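Local coordinates for protein dermonecrotic toxin (PDB 2EBF) that acts as a potent mitogen and osteolytic toxin, inducing bone resorption and associated with severe progressive atrophic rhinitis of pigs, its C-terminal region carrying a thiol-protease-like catalytic triad, at residues A[444-447]-A[448-451]; A[733-736]-A[737-740]; A[540-544]-A[545-549]; A[209-212]-A[213-217]; A[679-682]-A[683-686]. All blocks are in the same frame, centred on the assembly; numbering follows the deposited sequence.

Contact 1 (A[444-447]-A[448-451])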
loop_
_atom_site.group_PDB
_atom_site.type_symbol
_atom_site.label_atom_id
_atom_site.label_comp_id
_atom_site.label_asym_id
_atom_site.label_seq_id
_atom_site.Cartn_x
_atom_site.Cartn_y
_atom_site.Cartn_z
ATOM N N ARG A 444 17.357 -9.295 27.112
ATOM C CA ARG A 444 16.739 -9.480 28.423
ATOM C C ARG A 444 17.190 -8.399 29.404
ATOM O O ARG A 444 16.371 -7.789 30.094
ATOM C CB ARG A 444 17.082 -10.871 28.965
ATOM C CG ARG A 444 16.383 -11.235 30.252
ATOM C CD ARG A 444 16.613 -12.702 30.622
ATOM N NE ARG A 444 16.045 -13.621 29.629
ATOM C CZ ARG A 444 14.764 -13.983 29.563
ATOM N NH1 ARG A 444 13.877 -13.515 30.435
ATOM N NH2 ARG A 444 14.365 -14.821 28.615
ATOM N N LYS A 445 18.498 -8.167 29.453
ATOM C CA LYS A 445 19.081 -7.135 30.315
ATOM C C LYS A 445 18.567 -5.734 30.005
ATOM O O LYS A 445 18.332 -4.931 30.923
ATOM C CB LYS A 445 20.606 -7.165 30.220
ATOM C CG LYS A 445 21.262 -8.088 31.243
ATOM C CD LYS A 445 22.689 -8.456 30.848
ATOM C CE LYS A 445 23.702 -7.413 31.293
ATOM N NZ LYS A 445 25.071 -8.014 31.425
ATOM N N LEU A 446 18.398 -5.448 28.714
ATOM C CA LEU A 446 17.862 -4.162 28.257
ATOM C C LEU A 446 16.446 -3.968 28.785
ATOM O O LEU A 446 16.120 -2.917 29.329
ATOM C CB LEU A 446 17.843 -4.119 26.730
ATOM C CG LEU A 446 18.127 -2.845 25.930
ATOM C CD1 LEU A 446 17.260 -2.851 24.695
ATOM C CD2 LEU A 446 17.977 -1.531 26.705
ATOM N N LEU A 447 15.611 -4.994 28.617
ATOM C CA LEU A 447 14.245 -4.979 29.122
ATOM C C LEU A 447 14.234 -4.836 30.640
ATOM O O LEU A 447 13.443 -4.075 31.193
ATOM C CB LEU A 447 13.544 -6.287 28.774
ATOM C CG LEU A 447 12.064 -6.295 28.384
ATOM C CD1 LEU A 447 11.468 -7.653 28.717
ATOM C CD2 LEU A 447 11.240 -5.176 29.015
ATOM N N GLN A 448 15.097 -5.608 31.295
ATOM C CA GLN A 448 15.214 -5.581 32.745
ATOM C C GLN A 448 15.549 -4.162 33.213
ATOM O O GLN A 448 14.961 -3.663 34.181
ATOM C CB GLN A 448 16.270 -6.596 33.207
ATOM C CG GLN A 448 16.299 -6.868 34.713
ATOM C CD GLN A 448 14.936 -7.227 35.268
ATOM O OE1 GLN A 448 14.345 -6.453 36.018
ATOM N NE2 GLN A 448 14.418 -8.390 34.879
ATOM N N SER A 449 16.473 -3.506 32.512
ATOM C CA SER A 449 16.891 -2.150 32.888
ATOM C C SER A 449 15.762 -1.120 32.779
ATOM O O SER A 449 15.678 -0.204 33.598
ATOM C CB SER A 449 18.112 -1.699 32.082
ATOM O OG SER A 449 17.753 -1.314 30.760
ATOM N N ALA A 450 14.897 -1.281 31.778
ATOM C CA ALA A 450 13.750 -0.389 31.587
ATOM C C ALA A 450 12.779 -0.473 32.767
ATOM O O ALA A 450 12.237 0.543 33.218
ATOM C CB ALA A 450 13.028 -0.713 30.270
ATOM N N LYS A 451 12.568 -1.689 33.261
ATOM C CA LYS A 451 11.715 -1.914 34.419
ATOM C C LYS A 451 12.345 -1.303 35.669
ATOM O O LYS A 451 11.708 -0.501 36.353
ATOM C CB LYS A 451 11.453 -3.407 34.620
ATOM C CG LYS A 451 10.513 -3.716 35.788
ATOM C CD LYS A 451 10.184 -5.205 35.891
ATOM C CE LYS A 451 11.144 -5.938 36.808
ATOM N NZ LYS A 451 10.664 -6.042 38.222
#
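Leu446 and Ser449 meet on helix 442-452 through a side chain that bonds back to the main chain. The hydroxyl of Ser449 donates to Leu446 O, with OG and O only 2.7 Å apart. A chi1 of 77° places OG between the serine's own N and carbonyl carbon, turned back along the helix toward the preceding turn. Leu446 O also takes the regular helical bond from Ala450 N, at 3.2 Å. Both donors reach the oxygen from the same face of its carbonyl plane, so this one acceptor is held twice and the small polar side chain is paired inside a buried part of the helix.

The remaining polar links are backbone bonds of the alpha helix. Gln448 N gives to Arg444 O at 2.8 Å, Ser449 N to Lys445 O at 2.8 Å, and Lys451 N to Leu447 O at 3.3 Å.

Van der Waals contact is modest. Gln448 CB rests 3.3 Å from Arg444 O, and CD2 of Leu446 lies 4.1 Å from Ser449 OG.

Arg444 sends its guanidinium to Asp428 in a salt bridge and makes a cation-pi contact with Phe432. Leu446, Leu447 and Ala450 pack on Phe457 of strand 456-461, with helix 379-387 touching Leu446 and Ser449 while helices 407-418 and 425-434 meet Leu447.

Contact 2 (A[733-736]-A[737-740])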
loop_
_atom_site.group_PDB
_atom_site.type_symbol
_atom_site.label_atom_id
_atom_site.label_comp_id
_atom_site.label_asym_id
_atom_site.label_seq_id
_atom_site.Cartn_x
_atom_site.Cartn_y
_atom_site.Cartn_z
ATOM N N MET A 733 -6.670 17.104 -28.114
ATOM C CA MET A 733 -7.762 16.228 -27.665
ATOM C C MET A 733 -7.379 15.430 -26.435
ATOM O O MET A 733 -6.190 15.269 -26.156
ATOM C CB MET A 733 -8.281 15.323 -28.813
ATOM C CG MET A 733 -7.247 14.501 -29.548
ATOM S SD MET A 733 -7.954 13.655 -31.016
ATOM C CE MET A 733 -8.013 14.957 -32.243
ATOM N N PRO A 734 -8.385 14.971 -25.652
ATOM C CA PRO A 734 -8.075 14.203 -24.450
ATOM C C PRO A 734 -7.349 12.898 -24.792
ATOM O O PRO A 734 -7.364 12.481 -25.967
ATOM C CB PRO A 734 -9.460 13.886 -23.865
ATOM C CG PRO A 734 -10.384 14.958 -24.429
ATOM C CD PRO A 734 -9.842 15.149 -25.830
ATOM N N PRO A 735 -6.692 12.267 -23.789
ATOM C CA PRO A 735 -6.129 10.945 -24.014
ATOM C C PRO A 735 -7.173 10.031 -24.656
ATOM O O PRO A 735 -8.348 10.045 -24.269
ATOM C CB PRO A 735 -5.770 10.474 -22.605
ATOM C CG PRO A 735 -5.388 11.752 -21.913
ATOM C CD PRO A 735 -6.432 12.734 -22.412
ATOM N N LEU A 736 -6.741 9.278 -25.657
ATOM C CA LEU A 736 -7.681 8.529 -26.500
ATOM C C LEU A 736 -8.444 7.410 -25.784
ATOM O O LEU A 736 -9.569 7.091 -26.175
ATOM C CB LEU A 736 -6.983 8.019 -27.762
ATOM C CG LEU A 736 -6.492 9.102 -28.732
ATOM C CD1 LEU A 736 -5.845 8.467 -29.945
ATOM C CD2 LEU A 736 -7.619 10.104 -29.136
ATOM N N PHE A 737 -7.859 6.843 -24.729
ATOM C CA PHE A 737 -8.569 5.833 -23.931
ATOM C C PHE A 737 -9.823 6.401 -23.254
ATOM O O PHE A 737 -10.697 5.635 -22.827
ATOM C CB PHE A 737 -7.639 5.147 -22.907
ATOM C CG PHE A 737 -7.511 5.889 -21.593
ATOM C CD1 PHE A 737 -8.330 5.571 -20.504
ATOM C CD2 PHE A 737 -6.566 6.899 -21.450
ATOM C CE1 PHE A 737 -8.201 6.263 -19.291
ATOM C CE2 PHE A 737 -6.418 7.589 -20.255
ATOM C CZ PHE A 737 -7.233 7.274 -19.167
ATOM N N THR A 738 -9.926 7.735 -23.192
ATOM C CA THR A 738 -11.099 8.394 -22.602
ATOM C C THR A 738 -12.206 8.740 -23.604
ATOM O O THR A 738 -13.287 9.166 -23.194
ATOM C CB THR A 738 -10.741 9.683 -21.810
ATOM O OG1 THR A 738 -10.325 10.709 -22.719
ATOM C CG2 THR A 738 -9.627 9.415 -20.770
ATOM N N LYS A 739 -11.953 8.592 -24.906
ATOM C CA LYS A 739 -13.046 8.763 -25.868
ATOM C C LYS A 739 -14.145 7.735 -25.534
ATOM O O LYS A 739 -13.867 6.541 -25.444
ATOM C CB LYS A 739 -12.567 8.659 -27.328
ATOM C CG LYS A 739 -13.693 8.890 -28.341
ATOM C CD LYS A 739 -13.183 9.310 -29.705
ATOM C CE LYS A 739 -14.329 9.361 -30.708
ATOM N NZ LYS A 739 -13.861 9.671 -32.092
ATOM N N PRO A 740 -15.373 8.211 -25.272
ATOM C CA PRO A 740 -16.421 7.317 -24.774
ATOM C C PRO A 740 -16.675 6.098 -25.648
ATOM O O PRO A 740 -16.782 6.216 -26.865
ATOM C CB PRO A 740 -17.652 8.231 -24.707
ATOM C CG PRO A 740 -17.064 9.584 -24.427
ATOM C CD PRO A 740 -15.851 9.609 -25.333
HETATM O O HOH W 1 -11.661 5.212 -26.320
#
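A chi1 of 70° sets the hydroxyl of Thr738 between its own N and carbonyl carbon, and from there OG1 reaches back to Pro735 O. Phe737 has a comparable first torsion, 86°, which swings its ring toward the ring of Pro735. Together they dress a short 3-10 turn in the loop that follows helix 726-730.

Pro735 O is gripped twice by one residue. The OG1 to O bond is short, 2.6 Å, and lies in the carbonyl plane at a C=O...donor angle of 156°. Thr738 N reaches the same oxygen at 3.0 Å from above that plane, closing the three-residue step of the turn. The hydroxyl also accepts from Trp653 NE1 of strand 643-656, which ties the turn to the antiparallel sheet. On its apolar side, Pro734 CB stands 3.5 Å from OG1.

Two carbon groups pack against the aromatic ring. Pro735 CB approaches CE2 of Phe737 obliquely at 3.8 Å. Over one face, near the ring centre, lies Thr738 CG2, 3.5 Å above the plane. Thr738 thus uses its two branches differently, the hydroxyl to hold the turn and the methyl to cover the ring. Phe718 of strand 717-720 backs both Pro734 and Pro735.

Lys739 N continues the turn by donating to Leu736 O at 3.1 Å. A water joins the ends of that step, giving one hydrogen to Leu736 O at 2.8 Å and the other to Lys739 O at 2.7 Å.

Contact 3 (A[540-544]-A[545-549])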
loop_
_atom_site.group_PDB
_atom_site.type_symbol
_atom_site.label_atom_id
_atom_site.label_comp_id
_atom_site.label_asym_id
_atom_site.label_seq_id
_atom_site.Cartn_x
_atom_site.Cartn_y
_atom_site.Cartn_z
ATOM N N LEU A 540 27.265 5.522 12.038
ATOM C CA LEU A 540 27.015 4.576 10.972
ATOM C C LEU A 540 26.445 5.367 9.783
ATOM O O LEU A 540 25.256 5.643 9.756
ATOM C CB LEU A 540 25.982 3.561 11.450
ATOM C CG LEU A 540 26.026 2.065 11.164
ATOM C CD1 LEU A 540 24.582 1.582 11.078
ATOM C CD2 LEU A 540 26.766 1.715 9.888
ATOM N N PRO A 541 27.309 5.773 8.828
ATOM C CA PRO A 541 26.890 6.608 7.691
ATOM C C PRO A 541 25.882 5.952 6.763
ATOM O O PRO A 541 25.872 4.732 6.620
ATOM C CB PRO A 541 28.199 6.863 6.929
ATOM C CG PRO A 541 29.112 5.790 7.352
ATOM C CD PRO A 541 28.755 5.483 8.782
ATOM N N ASP A 542 25.043 6.769 6.134
ATOM C CA ASP A 542 24.129 6.282 5.104
ATOM C C ASP A 542 24.908 6.210 3.797
ATOM O O ASP A 542 25.153 7.230 3.156
ATOM C CB ASP A 542 22.924 7.217 4.956
ATOM C CG ASP A 542 21.775 6.579 4.184
ATOM O OD1 ASP A 542 21.703 5.334 4.132
ATOM O OD2 ASP A 542 20.933 7.324 3.643
ATOM N N VAL A 543 25.319 5.004 3.424
ATOM C CA VAL A 543 26.220 4.807 2.292
ATOM C C VAL A 543 25.512 5.021 0.937
ATOM O O VAL A 543 24.332 4.711 0.791
ATOM C CB VAL A 543 26.949 3.429 2.389
ATOM C CG1 VAL A 543 26.079 2.277 1.918
ATOM C CG2 VAL A 543 28.239 3.461 1.629
ATOM N N ALA A 544 26.247 5.569 -0.031
ATOM C CA ALA A 544 25.687 5.929 -1.339
ATOM C C ALA A 544 25.127 4.733 -2.097
ATOM O O ALA A 544 24.075 4.829 -2.730
ATOM C CB ALA A 544 26.723 6.665 -2.186
ATOM N N SER A 545 25.818 3.602 -2.019
ATOM C CA SER A 545 25.392 2.389 -2.720
ATOM C C SER A 545 24.040 1.813 -2.269
ATOM O O SER A 545 23.446 1.006 -2.988
ATOM C CB SER A 545 26.473 1.310 -2.640
ATOM O OG SER A 545 26.840 1.042 -1.303
ATOM N N SER A 546 23.567 2.209 -1.087
ATOM C CA SER A 546 22.289 1.715 -0.557
ATOM C C SER A 546 21.135 2.670 -0.814
ATOM O O SER A 546 19.959 2.287 -0.755
ATOM C CB SER A 546 22.412 1.457 0.945
ATOM O OG SER A 546 23.021 0.201 1.183
ATOM N N ARG A 547 21.477 3.922 -1.092
ATOM C CA ARG A 547 20.486 4.959 -1.296
ATOM C C ARG A 547 20.118 4.978 -2.777
ATOM O O ARG A 547 20.410 5.940 -3.495
ATOM C CB ARG A 547 21.039 6.304 -0.814
ATOM C CG ARG A 547 19.970 7.270 -0.397
ATOM C CD ARG A 547 20.534 8.644 -0.204
ATOM N NE ARG A 547 21.045 8.840 1.144
ATOM C CZ ARG A 547 21.340 10.030 1.648
ATOM N NH1 ARG A 547 21.200 11.117 0.898
ATOM N NH2 ARG A 547 21.767 10.141 2.899
ATOM N N VAL A 548 19.482 3.892 -3.227
ATOM C CA VAL A 548 19.245 3.625 -4.653
ATOM C C VAL A 548 17.862 2.987 -4.862
ATOM O O VAL A 548 17.248 2.524 -3.895
ATOM C CB VAL A 548 20.343 2.680 -5.252
ATOM C CG1 VAL A 548 21.742 3.317 -5.192
ATOM C CG2 VAL A 548 20.350 1.318 -4.557
ATOM N N PRO A 549 17.345 2.989 -6.113
ATOM C CA PRO A 549 16.166 2.156 -6.412
ATOM C C PRO A 549 16.527 0.683 -6.463
ATOM O O PRO A 549 17.677 0.345 -6.721
ATOM C CB PRO A 549 15.751 2.606 -7.823
ATOM C CG PRO A 549 16.489 3.898 -8.063
ATOM C CD PRO A 549 17.759 3.781 -7.283
HETATM O O HOH W 2 23.221 6.726 -4.421
#
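Asp542 and Arg547 form a salt bridge across a surface turn. The guanidinium comes side-on, with NE 2.9 Å and NH2 3.0 Å from the same oxygen, Asp542 OD2, so the grip is two nitrogens on one atom rather than a pairing of both carboxylate oxygens. The carboxylate and guanidinium planes are turned 39° from each other. OD2 stays near the guanidinium plane, while both nitrogens come to it from one face of the carboxylate, NE from well above. A bend at chi3 of Arg547, -87°, turns the end of the chain to bring NE and NH2 alongside the aspartate.

Beneath the bridge, the backbone folds tightly. Ser546 N donates to Val543 O at 3.2 Å, and Arg547 N to Ala544 O, also at 3.2 Å. Arg547 is the centre of an inverse gamma turn, closed by a weak bond from Val548 N to Ser546 O. Ala544 O takes a further hydrogen from a water, 2.7 Å away, that also donates to Arg547 O. Val543 CG1 touches Ser545 OG at 3.5 Å.

Further out, Asp542 OD2 accepts from Ser509 OG, and Arg547 NH1 forms a second salt bridge with Asp342, leaving the arginine held between two carboxylates. The turn follows edge strand 537-539 of the mixed sheet; Trp341 of helix 339-345 touches both charged side chains, and Leu540 lies against strand 528-531 and helix 504-507.

Contact 4 (A[209-212]-A[213-217])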
loop_
_atom_site.group_PDB
_atom_site.type_symbol
_atom_site.label_atom_id
_atom_site.label_comp_id
_atom_site.label_asym_id
_atom_site.label_seq_id
_atom_site.Cartn_x
_atom_site.Cartn_y
_atom_site.Cartn_z
ATOM N N ASP A 209 -6.829 -33.081 8.262
ATOM C CA ASP A 209 -6.674 -34.482 8.640
ATOM C C ASP A 209 -5.358 -34.696 9.379
ATOM O O ASP A 209 -4.282 -34.674 8.782
ATOM C CB ASP A 209 -6.754 -35.380 7.399
ATOM C CG ASP A 209 -6.885 -36.857 7.741
ATOM O OD1 ASP A 209 -7.301 -37.619 6.847
ATOM O OD2 ASP A 209 -6.581 -37.265 8.884
ATOM N N ILE A 210 -5.469 -34.923 10.684
ATOM C CA ILE A 210 -4.323 -35.141 11.569
ATOM C C ILE A 210 -3.400 -36.310 11.161
ATOM O O ILE A 210 -2.208 -36.306 11.484
ATOM C CB ILE A 210 -4.814 -35.275 13.052
ATOM C CG1 ILE A 210 -5.183 -33.898 13.629
ATOM C CG2 ILE A 210 -3.807 -35.973 13.945
ATOM C CD1 ILE A 210 -4.339 -32.758 13.119
ATOM N N SER A 211 -3.950 -37.290 10.443
ATOM C CA SER A 211 -3.185 -38.455 9.978
ATOM C C SER A 211 -1.997 -38.092 9.083
ATOM O O SER A 211 -1.072 -38.886 8.923
ATOM C CB SER A 211 -4.098 -39.458 9.259
ATOM O OG SER A 211 -4.450 -39.006 7.962
ATOM N N VAL A 212 -2.037 -36.893 8.500
ATOM C CA VAL A 212 -0.942 -36.360 7.678
ATOM C C VAL A 212 0.381 -36.313 8.461
ATOM O O VAL A 212 1.467 -36.373 7.878
ATOM C CB VAL A 212 -1.291 -34.948 7.118
ATOM C CG1 VAL A 212 -0.193 -34.438 6.205
ATOM C CG2 VAL A 212 -2.597 -34.987 6.343
ATOM N N PHE A 213 0.279 -36.218 9.784
ATOM C CA PHE A 213 1.458 -36.218 10.647
ATOM C C PHE A 213 2.176 -37.564 10.675
ATOM O O PHE A 213 3.370 -37.627 10.968
ATOM C CB PHE A 213 1.082 -35.797 12.064
ATOM C CG PHE A 213 0.880 -34.326 12.216
ATOM C CD1 PHE A 213 1.963 -33.453 12.165
ATOM C CD2 PHE A 213 -0.393 -33.805 12.415
ATOM C CE1 PHE A 213 1.781 -32.082 12.304
ATOM C CE2 PHE A 213 -0.584 -32.434 12.561
ATOM C CZ PHE A 213 0.505 -31.573 12.504
ATOM N N ASP A 214 1.442 -38.630 10.365
ATOM C CA ASP A 214 1.999 -39.982 10.349
ATOM C C ASP A 214 2.644 -40.295 9.006
ATOM O O ASP A 214 3.355 -41.290 8.866
ATOM C CB ASP A 214 0.911 -41.005 10.670
ATOM C CG ASP A 214 0.236 -40.738 12.001
ATOM O OD1 ASP A 214 0.866 -40.115 12.885
ATOM O OD2 ASP A 214 -0.929 -41.147 12.166
ATOM N N LYS A 215 2.395 -39.432 8.024
ATOM C CA LYS A 215 2.946 -39.601 6.687
ATOM C C LYS A 215 4.382 -39.099 6.579
ATOM O O LYS A 215 5.091 -39.439 5.630
ATOM C CB LYS A 215 2.066 -38.898 5.648
ATOM C CG LYS A 215 0.988 -39.776 5.011
ATOM C CD LYS A 215 -0.258 -39.908 5.885
ATOM C CE LYS A 215 -1.484 -40.276 5.047
ATOM N NZ LYS A 215 -2.649 -40.654 5.901
ATOM N N ILE A 216 4.808 -38.290 7.548
ATOM C CA ILE A 216 6.149 -37.696 7.519
ATOM C C ILE A 216 7.234 -38.681 7.969
ATOM O O ILE A 216 6.956 -39.638 8.693
ATOM C CB ILE A 216 6.236 -36.366 8.328
ATOM C CG1 ILE A 216 5.954 -36.603 9.812
ATOM C CG2 ILE A 216 5.288 -35.317 7.734
ATOM C CD1 ILE A 216 6.418 -35.484 10.715
ATOM N N GLN A 217 8.464 -38.423 7.530
ATOM C CA GLN A 217 9.600 -39.326 7.737
ATOM C C GLN A 217 9.994 -39.526 9.206
ATOM O O GLN A 217 10.249 -40.658 9.632
ATOM C CB GLN A 217 10.803 -38.835 6.925
ATOM C CG GLN A 217 11.924 -39.856 6.774
ATOM C CD GLN A 217 12.893 -39.504 5.655
ATOM O OE1 GLN A 217 12.505 -38.928 4.634
ATOM N NE2 GLN A 217 14.161 -39.858 5.842
#
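Ile210 and Phe213 meet within a short run of overlapping turns, each closed by a bond from residue i+3 back to residue i, in the loop between strand 205-207 and helix 234-248. An Asx turn opens the run: Asp209 OD2 accepts Ser211 N at 3.1 Å, received from above the carboxylate plane, and adds a weak bond from Ser211 OG.

Each following turn closes on a three-residue step. Phe213 N donates to Ile210 O at 3.0 Å in a fairly straight bond, with an N-H...O angle of 163°. Asp214 N bonds to Ser211 O at 2.9 Å, and Lys215 N to Val212 O at 3.2 Å. In all three the donor stands above the carbonyl plane.

On the apolar side, Ile210 reaches forward with its CD1, which comes in at the ring edge, near the ring plane, 3.8 Å from Phe213 CE2. The phenyl edge at CD2 also comes to 3.2 Å from Ile210 O. Leu261 of strand 260-263 touches both side chains, Leu238 of helix 234-248 covers Ile210, and Val299 of helix 288-300 covers Phe213. Asp214 OD2 bonds Ser235 OG at the start of helix 234-248.

Lys215 folds back over the turn instead of extending outward. With chi2 bent to 82°, its CD passes 3.3 Å from Ser211 O, and NZ ends in a weak 3.2 Å bond to Ser211 OG.

Contact 5 (A[679-682]-A[683-686])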
loop_
_atom_site.group_PDB
_atom_site.type_symbol
_atom_site.label_atom_id
_atom_site.label_comp_id
_atom_site.label_asym_id
_atom_site.label_seq_id
_atom_site.Cartn_x
_atom_site.Cartn_y
_atom_site.Cartn_z
ATOM N N ALA A 679 -5.891 32.834 -15.203
ATOM C CA ALA A 679 -6.354 32.918 -16.586
ATOM C C ALA A 679 -6.870 34.323 -16.897
ATOM O O ALA A 679 -7.548 34.933 -16.071
ATOM C CB ALA A 679 -7.448 31.907 -16.829
ATOM N N VAL A 680 -6.525 34.829 -18.081
ATOM C CA VAL A 680 -7.107 36.063 -18.616
ATOM C C VAL A 680 -7.727 35.680 -19.956
ATOM O O VAL A 680 -7.063 35.649 -20.995
ATOM C CB VAL A 680 -6.072 37.217 -18.741
ATOM C CG1 VAL A 680 -6.700 38.455 -19.405
ATOM C CG2 VAL A 680 -5.533 37.592 -17.370
ATOM N N ASP A 681 -9.012 35.362 -19.914
ATOM C CA ASP A 681 -9.656 34.696 -21.034
ATOM C C ASP A 681 -10.665 35.649 -21.682
ATOM O O ASP A 681 -11.799 35.798 -21.207
ATOM C CB ASP A 681 -10.297 33.403 -20.532
ATOM C CG ASP A 681 -11.076 32.658 -21.599
ATOM O OD1 ASP A 681 -11.118 33.081 -22.768
ATOM O OD2 ASP A 681 -11.664 31.626 -21.242
ATOM N N ALA A 682 -10.224 36.283 -22.765
ATOM C CA ALA A 682 -11.007 37.274 -23.488
ATOM C C ALA A 682 -11.913 36.659 -24.564
ATOM O O ALA A 682 -12.569 37.380 -25.328
ATOM C CB ALA A 682 -10.081 38.321 -24.102
ATOM N N SER A 683 -11.997 35.337 -24.594
ATOM C CA SER A 683 -12.863 34.680 -25.573
ATOM C C SER A 683 -13.829 33.654 -24.987
ATOM O O SER A 683 -14.379 32.841 -25.718
ATOM C CB SER A 683 -12.016 34.069 -26.693
ATOM O OG SER A 683 -11.267 32.980 -26.204
ATOM N N HIS A 684 -14.060 33.713 -23.678
ATOM C CA HIS A 684 -14.927 32.741 -23.002
ATOM C C HIS A 684 -16.422 32.900 -23.330
ATOM O O HIS A 684 -17.216 31.983 -23.089
ATOM C CB HIS A 684 -14.710 32.802 -21.488
ATOM C CG HIS A 684 -15.541 33.840 -20.803
ATOM N ND1 HIS A 684 -15.340 35.192 -20.984
ATOM C CD2 HIS A 684 -16.578 33.725 -19.942
ATOM C CE1 HIS A 684 -16.219 35.866 -20.257
ATOM N NE2 HIS A 684 -16.979 34.998 -19.617
ATOM N N LEU A 685 -16.808 34.058 -23.865
ATOM C CA LEU A 685 -18.219 34.296 -24.217
ATOM C C LEU A 685 -18.648 33.542 -25.477
ATOM O O LEU A 685 -19.824 33.571 -25.853
ATOM C CB LEU A 685 -18.541 35.797 -24.326
ATOM C CG LEU A 685 -18.569 36.614 -23.024
ATOM C CD1 LEU A 685 -19.109 38.008 -23.301
ATOM C CD2 LEU A 685 -19.383 35.934 -21.910
ATOM N N GLN A 686 -17.706 32.852 -26.123
ATOM C CA GLN A 686 -18.082 31.939 -27.200
ATOM C C GLN A 686 -18.878 30.746 -26.649
ATOM O O GLN A 686 -19.542 30.027 -27.399
ATOM C CB GLN A 686 -16.878 31.545 -28.088
ATOM C CG GLN A 686 -15.867 30.597 -27.507
ATOM C CD GLN A 686 -14.548 30.566 -28.304
ATOM O OE1 GLN A 686 -13.493 30.962 -27.794
ATOM N NE2 GLN A 686 -14.609 30.102 -29.553
HETATM O O HOH W 3 -8.918 33.249 -24.196
#
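On the way from strand 676-681 into the following loop, an Asx turn links Asp681 to Ser683. The carboxylate oxygen OD1 accepts Ser683 N at 3.0 Å, approached on its anti side and 30° out of the carboxylate plane. Asp681 CG is anti to the backbone N, chi1 177°, which directs the carboxylate forward along the chain to this amide. A water closes a small ring on the same oxygen: it donates to Asp681 OD1 at 2.6 Å and accepts from Ser683 OG at 3.1 Å.

The other oxygen, OD2, accepts from His666 NE2 and Trp704 NE1. That arrangement is consistent with Asp681 being the acid of the thiol-protease-like triad, with His666 and Cys626 as its other members; here Cys626 is locked in a disulfide with Cys620. Ser683 packs on both His666 and Cys626, placing the turn immediately beside the site.

His684 begins the 3-10 segment 684-686. Its CB touches Asp681 OD2 at 3.3 Å, while the imidazole plane is turned 70° from the carboxylate and ND1 lies 3.6 Å from Asp681 O. At the far end of the ring, NE2 makes a weak bond to Asp693 OD2.

In the fold
The five contacts are local turns and helical steps, and none touches another. Contacts 1, 3 and 4 lie in the C2 region. Contact 1 packs on strand 456-461 and contact 3 follows strand 537-539, the outermost strands of one mixed sheet; their centres are 32 Å apart. Contact 4 lies farther off, the Val212 side chain about 9 Å from a bound glucose. Contacts 2 and 5, 25 Å apart between centres, adjoin the antiparallel sheet of the C3 region, contact 5 along strand 676-681, contact 2 against strands 643-656 and 717-720. Contact 5 is nearest the probable catalytic site, the Ser683 side chain about 9 Å from the bound phosphonate. Contacts 4 and 5 are 79 Å apart between centres.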